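Local atomic coordinates of hydrogenase expression protein (Thiobacillus denitrificans, PDB entry 3SB1), a protein that is of unknown function but probably takes part in the expression or maturation of hydrogenase. Residues 82-87 / 113-118. Numbering follows the deposited sequence.
Sequences EWLRAE and VWWIIH
With CG anti to the backbone N (chi1 -167°), the indole of Trp115 leaves strand 113-119 and reaches across to helix 78-88, where Arg85 lies over one face of it. The arginine chain also starts out anti but bends at chi2 (77°), which lays its outer part along the indole. Arg85 CD sits above the six-membered ring, 3.4 Å from its centroid, in a CH-pi contact. The guanidinium follows over the five-membered ring, nearly parallel to the indole (planes at 16°), and Arg85 CZ stands 4.0 Å from that ring's centroid in a cation-pi stack. This is one of two modelled conformers of Arg85, so the stack may not be held all the time. Leu84 approaches at the edge of the same indole, Leu84 CG being 3.9 Å from Trp115 CZ3. Ile117 CD1 comes obliquely to Arg85 NH2 at 3.8 Å. The polar ends are held by neighbouring strands: Arg85 NH1 by a salt bridge to Asp106 OD2 on strand 102-107, Trp115 NE1 by a hydrogen bond to Gln128 OE1 on strand 125-132, which should help fix the turn of both flat groups. An alanine in place of Trp115 would probably open a gap between helix and strand, with the Arg85 guanidinium losing its stacking surface and Gln128 its indole donor. No hydrogen bond links the two segments directly; the outer end of the indole reaches the helix backbone, with Trp115 CZ3 3.5 Å from Arg85 CA. This is helix-on-sheet packing of an alpha+beta fold, in which helix 78-88 sits against one face of the antiparallel sheet in the HupH C-terminal conserved region.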
loop_
_atom_site.group_PDB
_atom_site.type_symbol
_atom_site.label_atom_id
_atom_site.label_comp_id
_atom_site.label_asym_id
_atom_site.label_seq_id
_atom_site.Cartn_x
_atom_site.Cartn_y
_atom_site.Cartn_z
ATOM N N GLU A 82 9.608 17.001 -13.178
ATOM C CA GLU A 82 10.209 17.313 -11.867
ATOM C C GLU A 82 9.366 18.375 -11.151
ATOM O O GLU A 82 9.202 18.336 -9.933
ATOM C CB GLU A 82 11.643 17.833 -12.021
ATOM C CG GLU A 82 12.626 16.821 -12.578
ATOM C CD GLU A 82 13.978 17.422 -12.962
ATOM O OE1 GLU A 82 14.287 18.595 -12.604
ATOM O OE2 GLU A 82 14.725 16.719 -13.676
ATOM N N TRP A 83 8.917 19.379 -11.904
ATOM C CA TRP A 83 8.075 20.435 -11.355
ATOM C C TRP A 83 6.784 19.841 -10.775
ATOM O O TRP A 83 6.388 20.142 -9.664
ATOM C CB TRP A 83 7.735 21.502 -12.403
ATOM C CG TRP A 83 6.738 22.479 -11.866
ATOM C CD1 TRP A 83 7.021 23.603 -11.122
ATOM C CD2 TRP A 83 5.307 22.443 -11.997
ATOM N NE1 TRP A 83 5.862 24.267 -10.800
ATOM C CE2 TRP A 83 4.794 23.553 -11.275
ATOM C CE3 TRP A 83 4.401 21.567 -12.609
ATOM C CZ2 TRP A 83 3.427 23.823 -11.184
ATOM C CZ3 TRP A 83 3.038 21.819 -12.471
ATOM C CH2 TRP A 83 2.570 22.955 -11.785
ATOM N N LEU A 84 6.100 19.020 -11.558
ATOM C CA LEU A 84 4.872 18.399 -11.105
ATOM C C LEU A 84 5.078 17.509 -9.888
ATOM O O LEU A 84 4.300 17.555 -8.952
ATOM C CB LEU A 84 4.228 17.605 -12.259
ATOM C CG LEU A 84 2.907 16.939 -11.936
ATOM C CD1 LEU A 84 1.857 18.018 -11.749
ATOM C CD2 LEU A 84 2.480 15.975 -13.056
ATOM N N ARG A 85 6.111 16.674 -9.896
ATOM C CA ARG A 85 6.371 15.784 -8.741
ATOM C C ARG A 85 6.613 16.626 -7.498
ATOM O O ARG A 85 6.089 16.315 -6.414
ATOM C CB ARG A 85 7.556 14.835 -8.989
ATOM C CG ARG A 85 7.837 13.776 -7.878
ATOM C CD ARG A 85 6.858 12.610 -7.917
ATOM N NE ARG A 85 6.972 11.578 -6.867
ATOM C CZ ARG A 85 7.694 10.459 -6.972
ATOM N NH1 ARG A 85 7.695 9.563 -5.991
ATOM N NH2 ARG A 85 8.416 10.228 -8.057
ATOM N N ALA A 86 7.374 17.711 -7.644
ATOM C CA ALA A 86 7.673 18.600 -6.509
ATOM C C ALA A 86 6.424 19.332 -6.007
ATOM O O ALA A 86 6.245 19.543 -4.783
ATOM C CB ALA A 86 8.740 19.597 -6.915
ATOM N N GLU A 87 5.564 19.736 -6.938
ATOM C CA GLU A 87 4.340 20.410 -6.572
ATOM C C GLU A 87 3.322 19.546 -5.825
ATOM O O GLU A 87 2.625 19.991 -4.898
ATOM C CB GLU A 87 3.707 20.962 -7.825
ATOM C CG GLU A 87 2.361 21.561 -7.610
ATOM C CD GLU A 87 2.408 22.826 -6.730
ATOM O OE1 GLU A 87 3.447 23.531 -6.714
ATOM O OE2 GLU A 87 1.409 23.070 -6.033
ATOM N N VAL A 113 -4.299 10.842 -4.617
ATOM C CA VAL A 113 -3.461 11.095 -5.792
ATOM C C VAL A 113 -2.148 10.415 -5.611
ATOM O O VAL A 113 -1.385 10.758 -4.695
ATOM C CB VAL A 113 -3.273 12.602 -6.014
ATOM C CG1 VAL A 113 -2.457 12.869 -7.322
ATOM C CG2 VAL A 113 -4.630 13.380 -6.013
ATOM N N TRP A 114 -1.892 9.417 -6.459
ATOM C CA TRP A 114 -0.723 8.570 -6.368
ATOM C C TRP A 114 0.176 8.689 -7.548
ATOM O O TRP A 114 -0.321 8.763 -8.684
ATOM C CB TRP A 114 -1.185 7.077 -6.226
ATOM C CG TRP A 114 -2.138 6.791 -5.126
ATOM C CD1 TRP A 114 -3.501 7.076 -5.087
ATOM C CD2 TRP A 114 -1.830 6.195 -3.851
ATOM N NE1 TRP A 114 -4.019 6.717 -3.872
ATOM C CE2 TRP A 114 -3.042 6.132 -3.101
ATOM C CE3 TRP A 114 -0.686 5.624 -3.329
ATOM C CZ2 TRP A 114 -3.085 5.559 -1.850
ATOM C CZ3 TRP A 114 -0.745 5.041 -2.065
ATOM C CH2 TRP A 114 -1.905 5.061 -1.337
ATOM N N TRP A 115 1.489 8.635 -7.313
ATOM C CA TRP A 115 2.509 8.716 -8.398
ATOM C C TRP A 115 3.101 7.308 -8.529
ATOM O O TRP A 115 3.684 6.790 -7.576
ATOM C CB TRP A 115 3.616 9.695 -8.062
ATOM C CG TRP A 115 4.488 10.042 -9.218
ATOM C CD1 TRP A 115 5.425 9.265 -9.826
ATOM C CD2 TRP A 115 4.529 11.320 -9.884
ATOM N NE1 TRP A 115 6.019 9.974 -10.875
ATOM C CE2 TRP A 115 5.509 11.244 -10.887
ATOM C CE3 TRP A 115 3.906 12.527 -9.658
ATOM C CZ2 TRP A 115 5.835 12.337 -11.704
ATOM C CZ3 TRP A 115 4.217 13.614 -10.501
ATOM C CH2 TRP A 115 5.181 13.493 -11.498
ATOM N N ILE A 116 2.948 6.725 -9.710
ATOM C CA ILE A 116 3.365 5.372 -9.979
ATOM C C ILE A 116 4.509 5.336 -10.998
ATOM O O ILE A 116 4.481 6.056 -12.012
ATOM C CB ILE A 116 2.165 4.600 -10.573
ATOM C CG1 ILE A 116 0.884 4.883 -9.745
ATOM C CG2 ILE A 116 2.488 3.115 -10.711
ATOM C CD1 ILE A 116 0.949 4.462 -8.312
ATOM N N ILE A 117 5.539 4.553 -10.690
ATOM C CA ILE A 117 6.631 4.351 -11.629
ATOM C C ILE A 117 6.961 2.863 -11.657
ATOM O O ILE A 117 7.143 2.245 -10.581
ATOM C CB ILE A 117 7.943 5.108 -11.252
ATOM C CG1 ILE A 117 7.742 6.607 -11.142
ATOM C CG2 ILE A 117 9.082 4.690 -12.238
ATOM C CD1 ILE A 117 8.889 7.307 -10.435
ATOM N N HIS A 118 6.991 2.267 -12.850
ATOM C CA HIS A 118 7.501 0.891 -12.968
ATOM C C HIS A 118 8.817 0.909 -13.737
ATOM O O HIS A 118 8.920 1.532 -14.755
ATOM C CB HIS A 118 6.607 -0.061 -13.753
ATOM C CG HIS A 118 7.138 -1.447 -13.759
ATOM N ND1 HIS A 118 7.764 -2.036 -14.844
ATOM C CD2 HIS A 118 7.203 -2.356 -12.747
ATOM C CE1 HIS A 118 8.156 -3.259 -14.491
ATOM N NE2 HIS A 118 7.832 -3.465 -13.241
#